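Local atomic coordinates of fimbrial structural subunit (PDB entry 3QDH), a protein that forms the shaft of Actinomyces type 2 fimbriae and, as an adhesin, mediates interactions with streptococci and host cells during oral biofilm development. Residues Val62-Gly66 against Ala98-Lys102; Val154-Asp160 against Gly225-Ser231; Asn190-Cys196 against Ala243-Cys247. One frame throughout, in Å; residues are numbered along the deposited sequence.

In the fold
In this C-terminal piece of the shaft subunit, contact 1 lies at the surface of the CnaA-type domain, and its centre is about 39 Å from that of contact 3, on the opposite side of the chain's centre. Contact 2 is the buried one, a strand pair near the middle of the chain, whereas contact 3, in the CnaB-type domain, is partly buried. Contacts 2 and 3 touch: Tyr192 OH meets Ile228 O and Ser229 OG meets Ala243 O, so strand 220-230 is tied to the loop 190-196 and to the residues leading into strand 245-254. The chemistry follows the place: a carboxylate gripping backbone at contact 1, main-chain pairing over aromatic packing at contact 2, a disulfide at contact 3.

Contact 1: Val62-Gly66 against Ala98-Lys102; sequences VSLEG and APGKK
Glu65, Lys102 and Leu64 carry most of this surface contact, which buries 296 Å², both sides summed, between the end of strand 57-64 and the loop leading from helix 89-96 into strand 102-111. Glu65 comes just after the strand ends, with phi/psi -55/129, and its CA sits 5.2 Å from the CA of Lys102. Two hydrogen bonds join the pair: Glu65 N gives to Lys102 O at 2.9 Å and 168°, and Lys102 N gives to Glu65 OE1 at 2.9 Å and 166°. To reach that amide the glutamate stretches out with chi1 and chi2 both t, so its carboxylate stands in where a backbone carbonyl would continue the pairing of the antiparallel sheet. That sheet belongs to the CnaA-type (DEv-IgG) domain; strands 57-64 and 102-111 are neighbours in it, and Ser63 pairs through its backbone with Ser104. Leu64, extended at -124/116, has its CA 3.5 Å from Lys102 O in a CA-H...O contact. Its CA-to-CB bond points sideways, but with chi1 t and chi2 p the branch tips reach across, CD2 3.9 Å from Ala98 CB and CD1 4.2 Å from Lys101 CB; it also packs on Leu69 and Val103. The partner loop makes a type II beta turn, Ala98 to Lys101, closed by Lys101 N to Ala98 O at 3.1 Å, with Pro99 at -61/141 and Gly100 at 79/-2. Lys101 CB rests 3.6 Å from Glu65 O, and only the end of the side chain leads away. Gly66 turns the chain off at 88/4, where a CB would jam against the carbonyl O of Glu65.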
loop_
_atom_site.group_PDB
_atom_site.type_symbol
_atom_site.label_atom_id
_atom_site.label_comp_id
_atom_site.label_asym_id
_atom_site.label_seq_id
_atom_site.Cartn_x
_atom_site.Cartn_y
_atom_site.Cartn_z
ATOM N N VAL A 62 4.464 7.295 -13.721
ATOM C CA VAL A 62 5.866 7.631 -13.955
ATOM C C VAL A 62 5.904 9.092 -14.359
ATOM O O VAL A 62 5.119 9.515 -15.211
ATOM C CB VAL A 62 6.481 6.758 -15.059
ATOM C CG1 VAL A 62 7.969 7.098 -15.246
ATOM C CG2 VAL A 62 6.318 5.276 -14.715
ATOM N N SER A 63 6.788 9.863 -13.726
ATOM C CA SER A 63 6.801 11.309 -13.915
ATOM C C SER A 63 8.191 11.921 -13.894
ATOM O O SER A 63 9.102 11.416 -13.244
ATOM C CB SER A 63 5.943 11.993 -12.841
ATOM O OG SER A 63 4.669 11.371 -12.759
ATOM N N LEU A 64 8.336 13.022 -14.622
ATOM C CA LEU A 64 9.492 13.882 -14.493
ATOM C C LEU A 64 8.947 15.265 -14.178
ATOM O O LEU A 64 8.239 15.863 -14.996
ATOM C CB LEU A 64 10.315 13.911 -15.785
ATOM C CG LEU A 64 11.478 14.919 -15.810
ATOM C CD1 LEU A 64 12.501 14.687 -14.684
ATOM C CD2 LEU A 64 12.161 14.922 -17.185
ATOM N N GLU A 65 9.271 15.758 -12.987
ATOM C CA GLU A 65 8.716 17.013 -12.478
ATOM C C GLU A 65 8.934 18.177 -13.443
ATOM O O GLU A 65 10.058 18.415 -13.896
ATOM C CB GLU A 65 9.343 17.318 -11.123
ATOM C CG GLU A 65 8.807 18.547 -10.425
ATOM C CD GLU A 65 9.697 18.983 -9.284
ATOM O OE1 GLU A 65 10.853 18.489 -9.177
ATOM O OE2 GLU A 65 9.236 19.836 -8.494
ATOM N N GLY A 66 7.849 18.893 -13.746
ATOM C CA GLY A 66 7.904 20.074 -14.606
ATOM C C GLY A 66 7.760 19.753 -16.085
ATOM O O GLY A 66 7.847 20.651 -16.927
ATOM N N ALA A 98 16.809 18.153 -17.366
ATOM C CA ALA A 98 15.993 18.545 -16.211
ATOM C C ALA A 98 16.752 18.454 -14.878
ATOM O O ALA A 98 16.260 17.844 -13.932
ATOM C CB ALA A 98 14.721 17.703 -16.161
ATOM N N PRO A 99 17.947 19.078 -14.780
ATOM C CA PRO A 99 18.697 18.955 -13.533
ATOM C C PRO A 99 17.928 19.534 -12.341
ATOM O O PRO A 99 17.250 20.554 -12.488
ATOM C CB PRO A 99 19.959 19.779 -13.802
ATOM C CG PRO A 99 19.538 20.767 -14.861
ATOM C CD PRO A 99 18.612 19.996 -15.726
ATOM N N GLY A 100 18.011 18.863 -11.190
ATOM C CA GLY A 100 17.293 19.282 -9.982
ATOM C C GLY A 100 15.815 18.913 -9.922
ATOM O O GLY A 100 15.138 19.207 -8.930
ATOM N N LYS A 101 15.299 18.283 -10.976
ATOM C CA LYS A 101 13.890 17.905 -11.008
ATOM C C LYS A 101 13.696 16.470 -10.552
ATOM O O LYS A 101 14.561 15.609 -10.789
ATOM C CB LYS A 101 13.285 18.103 -12.405
ATOM C CG LYS A 101 13.475 19.514 -13.006
ATOM C CD LYS A 101 12.667 20.588 -12.270
ATOM C CE LYS A 101 12.754 21.927 -13.014
ATOM N NZ LYS A 101 12.705 23.087 -12.078
ATOM N N LYS A 102 12.552 16.204 -9.924
ATOM C CA LYS A 102 12.267 14.853 -9.435
ATOM C C LYS A 102 11.784 13.865 -10.488
ATOM O O LYS A 102 10.809 14.115 -11.211
ATOM C CB LYS A 102 11.311 14.886 -8.241
ATOM C CG LYS A 102 11.989 15.321 -6.947
ATOM C CD LYS A 102 10.977 15.452 -5.809
ATOM C CE LYS A 102 11.559 16.284 -4.666
ATOM N NZ LYS A 102 10.482 16.873 -3.803
#

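Contact 2: Val154-Asp160 against Gly225-Ser231; sequences VTSRWGD and GLFISDS
Strands 154-160 and 225-230 run antiparallel, their short axes 4.3 Å apart at closest approach and 137° between directions, with a classic beta bulge: Ile228 and Ser229 both face Arg157. Here strand 154-165, which also pairs with strand 118-131 of the CnaA-type domain, meets the CnaB-type domain. Ser156-Asp230 (CA-CA 4.4 Å) and Trp158-Phe227 (4.6 Å) are non-hydrogen-bonded pairs; Gly159-Leu226 is hydrogen-bonded, Gly159 N to Leu226 O 2.9 Å and Leu226 N to Gly159 O 2.6 Å. At the bulge, Arg157 N gives to Ser229 O and Ile228 N to Arg157 O, both 2.8 Å. Ser231 N reaches Thr155 O at 2.9 Å.

Trp158 (chi1 m) and Phe227 (chi1 t) share one face in a T-shaped pair, phenyl edge to indole face: the centroids of the Phe227 ring and the Trp158 five-membered ring are 5.8 Å apart, the planes at 72°. Phe227 CB makes a CH-pi contact, 4.0 Å from the centroid of the Trp158 six-membered ring. Ser156 OG accepts from Trp158 NE1 at 2.8 Å. Water 1 accepts from Arg157 NH1 (3.0 Å) and donates to Ser229 OG (2.9 Å), which also bonds Ala243 O. Thr155 N donates to Ser231 OG, 2.9 Å away.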
loop_
_atom_site.group_PDB
_atom_site.type_symbol
_atom_site.label_atom_id
_atom_site.label_comp_id
_atom_site.label_asym_id
_atom_site.label_seq_id
_atom_site.Cartn_x
_atom_site.Cartn_y
_atom_site.Cartn_z
ATOM N N VAL A 154 10.265 2.256 4.357
ATOM C CA VAL A 154 8.954 2.636 4.886
ATOM C C VAL A 154 8.258 1.371 5.367
ATOM O O VAL A 154 8.599 0.279 4.930
ATOM C CB VAL A 154 8.049 3.352 3.854
ATOM C CG1 VAL A 154 8.685 4.668 3.365
ATOM C CG2 VAL A 154 7.684 2.409 2.682
ATOM N N THR A 155 7.293 1.535 6.265
ATOM C CA THR A 155 6.544 0.410 6.816
ATOM C C THR A 155 5.054 0.712 6.883
ATOM O O THR A 155 4.631 1.782 7.349
ATOM C CB THR A 155 7.075 -0.000 8.223
ATOM O OG1 THR A 155 8.471 -0.288 8.136
ATOM C CG2 THR A 155 6.336 -1.240 8.749
ATOM N N SER A 156 4.270 -0.238 6.381
ATOM C CA SER A 156 2.821 -0.219 6.486
ATOM C C SER A 156 2.421 -1.386 7.399
ATOM O O SER A 156 2.819 -2.529 7.166
ATOM C CB SER A 156 2.196 -0.374 5.098
ATOM O OG SER A 156 0.787 -0.289 5.154
ATOM N N ARG A 157 1.644 -1.079 8.436
ATOM C CA ARG A 157 1.285 -2.065 9.452
ATOM C C ARG A 157 -0.145 -2.558 9.306
ATOM O O ARG A 157 -1.065 -1.767 9.079
ATOM C CB ARG A 157 1.515 -1.510 10.855
ATOM C CG ARG A 157 2.973 -1.188 11.127
ATOM C CD ARG A 157 3.290 -1.213 12.610
ATOM N NE ARG A 157 4.645 -1.712 12.859
ATOM C CZ ARG A 157 5.757 -1.011 12.649
ATOM N NH1 ARG A 157 5.688 0.234 12.185
ATOM N NH2 ARG A 157 6.940 -1.557 12.902
ATOM N N TRP A 158 -0.305 -3.874 9.433
ATOM C CA TRP A 158 -1.577 -4.543 9.174
ATOM C C TRP A 158 -1.860 -5.616 10.224
ATOM O O TRP A 158 -0.941 -6.242 10.757
ATOM C CB TRP A 158 -1.569 -5.162 7.768
ATOM C CG TRP A 158 -1.565 -4.122 6.683
ATOM C CD1 TRP A 158 -0.524 -3.294 6.340
ATOM C CD2 TRP A 158 -2.645 -3.787 5.805
ATOM N NE1 TRP A 158 -0.894 -2.470 5.310
ATOM C CE2 TRP A 158 -2.187 -2.749 4.957
ATOM C CE3 TRP A 158 -3.953 -4.264 5.644
ATOM C CZ2 TRP A 158 -2.993 -2.177 3.971
ATOM C CZ3 TRP A 158 -4.753 -3.693 4.665
ATOM C CH2 TRP A 158 -4.270 -2.660 3.839
ATOM N N GLY A 159 -3.139 -5.812 10.520
ATOM C CA GLY A 159 -3.556 -6.847 11.457
ATOM C C GLY A 159 -4.769 -7.595 10.944
ATOM O O GLY A 159 -5.418 -7.175 9.981
ATOM N N ASP A 160 -5.082 -8.708 11.590
ATOM C CA ASP A 160 -6.194 -9.537 11.149
ATOM C C ASP A 160 -7.326 -9.534 12.173
ATOM O O ASP A 160 -7.178 -9.014 13.280
ATOM C CB ASP A 160 -5.721 -10.960 10.824
ATOM C CG ASP A 160 -5.020 -11.633 11.986
ATOM O OD1 ASP A 160 -5.138 -11.157 13.132
ATOM O OD2 ASP A 160 -4.344 -12.656 11.745
ATOM N N GLY A 225 -6.573 -9.199 6.764
ATOM C CA GLY A 225 -5.828 -7.951 6.850
ATOM C C GLY A 225 -6.683 -6.713 6.939
ATOM O O GLY A 225 -7.564 -6.499 6.109
ATOM N N LEU A 226 -6.416 -5.907 7.964
ATOM C CA LEU A 226 -6.945 -4.550 8.077
ATOM C C LEU A 226 -5.793 -3.598 8.390
ATOM O O LEU A 226 -4.897 -3.940 9.161
ATOM C CB LEU A 226 -8.021 -4.462 9.175
ATOM C CG LEU A 226 -9.400 -5.087 8.888
ATOM C CD1 LEU A 226 -10.193 -5.252 10.181
ATOM C CD2 LEU A 226 -10.207 -4.276 7.886
ATOM N N PHE A 227 -5.826 -2.408 7.792
ATOM C CA PHE A 227 -4.772 -1.400 7.983
ATOM C C PHE A 227 -4.725 -0.887 9.427
ATOM O O PHE A 227 -5.762 -0.658 10.045
ATOM C CB PHE A 227 -4.980 -0.245 6.999
ATOM C CG PHE A 227 -4.051 0.917 7.208
ATOM C CD1 PHE A 227 -2.699 0.824 6.856
ATOM C CD2 PHE A 227 -4.527 2.112 7.742
ATOM C CE1 PHE A 227 -1.849 1.901 7.037
ATOM C CE2 PHE A 227 -3.681 3.196 7.927
ATOM C CZ PHE A 227 -2.339 3.089 7.577
ATOM N N ILE A 228 -3.518 -0.723 9.965
ATOM C CA ILE A 228 -3.355 -0.208 11.324
ATOM C C ILE A 228 -2.759 1.197 11.329
ATOM O O ILE A 228 -3.357 2.124 11.883
ATOM C CB ILE A 228 -2.522 -1.170 12.199
ATOM C CG1 ILE A 228 -3.342 -2.430 12.491
ATOM C CG2 ILE A 228 -2.103 -0.507 13.521
ATOM C CD1 ILE A 228 -2.563 -3.513 13.169
ATOM N N SER A 229 -1.590 1.339 10.697
ATOM C CA SER A 229 -0.838 2.596 10.679
ATOM C C SER A 229 0.338 2.473 9.713
ATOM O O SER A 229 0.702 1.369 9.302
ATOM C CB SER A 229 -0.287 2.905 12.067
ATOM O OG SER A 229 0.788 2.033 12.372
ATOM N N ASP A 230 0.931 3.610 9.352
ATOM C CA ASP A 230 2.167 3.585 8.566
ATOM C C ASP A 230 3.248 4.501 9.145
ATOM O O ASP A 230 2.993 5.263 10.081
ATOM C CB ASP A 230 1.901 3.839 7.067
ATOM C CG ASP A 230 1.351 5.228 6.786
ATOM O OD1 ASP A 230 1.934 6.222 7.266
ATOM O OD2 ASP A 230 0.338 5.335 6.061
ATOM N N SER A 231 4.451 4.411 8.582
ATOM C CA SER A 231 5.627 5.073 9.135
ATOM C C SER A 231 5.775 6.533 8.676
ATOM O O SER A 231 6.739 7.201 9.048
ATOM C CB SER A 231 6.890 4.273 8.792
ATOM O OG SER A 231 7.075 4.177 7.384
HETATM O O HOH W 1 3.571 2.353 11.663
#

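Contact 3: Asn190-Cys196 against Ala243-Cys247; sequences NAYAGTC and ATARC
A disulfide forms the centre: Cys196 SG and Cys247 SG are 2.0 Å apart, with chi3 -79° and chi1 m on both cysteines, whose CA-to-CB bonds point toward the opposite segment. Cys196 itself packs on Pro270 and Lys272 of strand 268-274. A second apolar patch gathers round Tyr192, with Ala243 CB 3.6 Å from its CE1 and Arg246 CG over the ring face in a CH-pi contact, 4.2 Å from the centroid. The disulfide ties the loop 190-196, which follows strand 182-188, to the start of strand 245-254; these strands are antiparallel neighbours in the CnaB-type (IgG-rev, SpaA-like) domain, so the covalent link holds the loop beside the strand next to the one it leaves. The loop opens with a type I beta turn, Asn190 to Ala193, with Ala191 at -60/-27 and Tyr192 at -118/24; its Ala193 N to Asn190 O bond is weak at 3.5 Å. Ala191 and Cys247 CA atoms are 4.8 Å apart, and Cys247 N donates to Ala191 O at 2.7 Å and 174°. Toward the polar edge, Tyr192 (chi1 m) has its CA-to-CB bond directed away, yet its hydroxyl takes a bond from Arg246 NH1 at 2.9 Å and also hydrogen-bonds Ile228 O. Arg246, extended (chi1 to chi3 t), lays its guanidinium face on Ala191 CB, 3.7 Å from NH2, and this NH2 forms a salt bridge with Asp238.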
loop_
_atom_site.group_PDB
_atom_site.type_symbol
_atom_site.label_atom_id
_atom_site.label_comp_id
_atom_site.label_asym_id
_atom_site.label_seq_id
_atom_site.Cartn_x
_atom_site.Cartn_y
_atom_site.Cartn_z
ATOM N N ASN A 190 -12.841 7.821 16.283
ATOM C CA ASN A 190 -11.606 7.830 17.054
ATOM C C ASN A 190 -10.819 6.561 16.742
ATOM O O ASN A 190 -10.830 5.598 17.515
ATOM C CB ASN A 190 -11.882 7.956 18.560
ATOM C CG ASN A 190 -10.607 8.177 19.378
ATOM O OD1 ASN A 190 -9.506 8.279 18.834
ATOM N ND2 ASN A 190 -10.761 8.256 20.697
ATOM N N ALA A 191 -10.134 6.580 15.600
ATOM C CA ALA A 191 -9.404 5.421 15.090
ATOM C C ALA A 191 -8.297 4.910 16.011
ATOM O O ALA A 191 -7.969 3.726 15.971
ATOM C CB ALA A 191 -8.847 5.713 13.697
ATOM N N TYR A 192 -7.730 5.788 16.841
ATOM C CA TYR A 192 -6.572 5.417 17.669
ATOM C C TYR A 192 -6.786 5.500 19.189
ATOM O O TYR A 192 -5.824 5.612 19.961
ATOM C CB TYR A 192 -5.326 6.195 17.219
ATOM C CG TYR A 192 -4.891 5.815 15.822
ATOM C CD1 TYR A 192 -4.092 4.690 15.603
ATOM C CD2 TYR A 192 -5.299 6.559 14.718
ATOM C CE1 TYR A 192 -3.701 4.326 14.318
ATOM C CE2 TYR A 192 -4.917 6.202 13.429
ATOM C CZ TYR A 192 -4.119 5.089 13.240
ATOM O OH TYR A 192 -3.738 4.738 11.970
ATOM N N ALA A 193 -8.049 5.402 19.600
ATOM C CA ALA A 193 -8.448 5.418 21.012
ATOM C C ALA A 193 -7.743 4.356 21.843
ATOM O O ALA A 193 -7.407 3.283 21.341
ATOM C CB ALA A 193 -9.945 5.232 21.122
ATOM N N GLY A 194 -7.528 4.663 23.121
ATOM C CA GLY A 194 -7.031 3.673 24.079
ATOM C C GLY A 194 -8.086 2.606 24.315
ATOM O O GLY A 194 -7.765 1.433 24.516
ATOM N N THR A 195 -9.348 3.031 24.286
ATOM C CA THR A 195 -10.500 2.136 24.357
ATOM C C THR A 195 -11.420 2.443 23.177
ATOM O O THR A 195 -11.974 3.544 23.083
ATOM C CB THR A 195 -11.266 2.305 25.693
ATOM O OG1 THR A 195 -10.385 2.017 26.788
ATOM C CG2 THR A 195 -12.484 1.372 25.756
ATOM N N CYS A 196 -11.571 1.468 22.282
ATOM C CA CYS A 196 -12.339 1.646 21.044
ATOM C C CYS A 196 -13.841 1.861 21.282
ATOM O O CYS A 196 -14.417 1.301 22.216
ATOM C CB CYS A 196 -12.102 0.470 20.089
ATOM S SG CYS A 196 -10.367 0.266 19.574
ATOM N N ALA A 243 1.782 3.864 15.953
ATOM C CA ALA A 243 0.692 3.044 16.497
ATOM C C ALA A 243 0.761 1.582 16.054
ATOM O O ALA A 243 1.071 1.276 14.896
ATOM C CB ALA A 243 -0.654 3.655 16.173
ATOM N N THR A 244 0.487 0.689 17.003
ATOM C CA THR A 244 0.549 -0.752 16.779
ATOM C C THR A 244 -0.841 -1.387 16.865
ATOM O O THR A 244 -0.973 -2.612 16.830
ATOM C CB THR A 244 1.464 -1.447 17.813
ATOM O OG1 THR A 244 1.100 -1.014 19.131
ATOM C CG2 THR A 244 2.930 -1.134 17.552
ATOM N N ALA A 245 -1.863 -0.545 16.993
ATOM C CA ALA A 245 -3.258 -0.977 17.055
ATOM C C ALA A 245 -4.168 0.118 16.505
ATOM O O ALA A 245 -3.860 1.299 16.640
ATOM C CB ALA A 245 -3.651 -1.330 18.496
ATOM N N ARG A 246 -5.278 -0.279 15.880
ATOM C CA ARG A 246 -6.252 0.668 15.330
ATOM C C ARG A 246 -7.683 0.173 15.548
ATOM O O ARG A 246 -7.945 -1.032 15.472
ATOM C CB ARG A 246 -5.997 0.913 13.835
ATOM C CG ARG A 246 -6.767 2.096 13.253
ATOM C CD ARG A 246 -6.674 2.168 11.733
ATOM N NE ARG A 246 -7.707 3.038 11.166
ATOM C CZ ARG A 246 -7.488 4.215 10.582
ATOM N NH1 ARG A 246 -6.256 4.700 10.459
ATOM N NH2 ARG A 246 -8.513 4.910 10.109
ATOM N N CYS A 247 -8.595 1.109 15.814
ATOM C CA CYS A 247 -10.010 0.805 16.044
ATOM C C CYS A 247 -10.828 0.765 14.757
ATOM O O CYS A 247 -10.660 1.603 13.860
ATOM C CB CYS A 247 -10.653 1.833 16.981
ATOM S SG CYS A 247 -9.930 2.001 18.612
#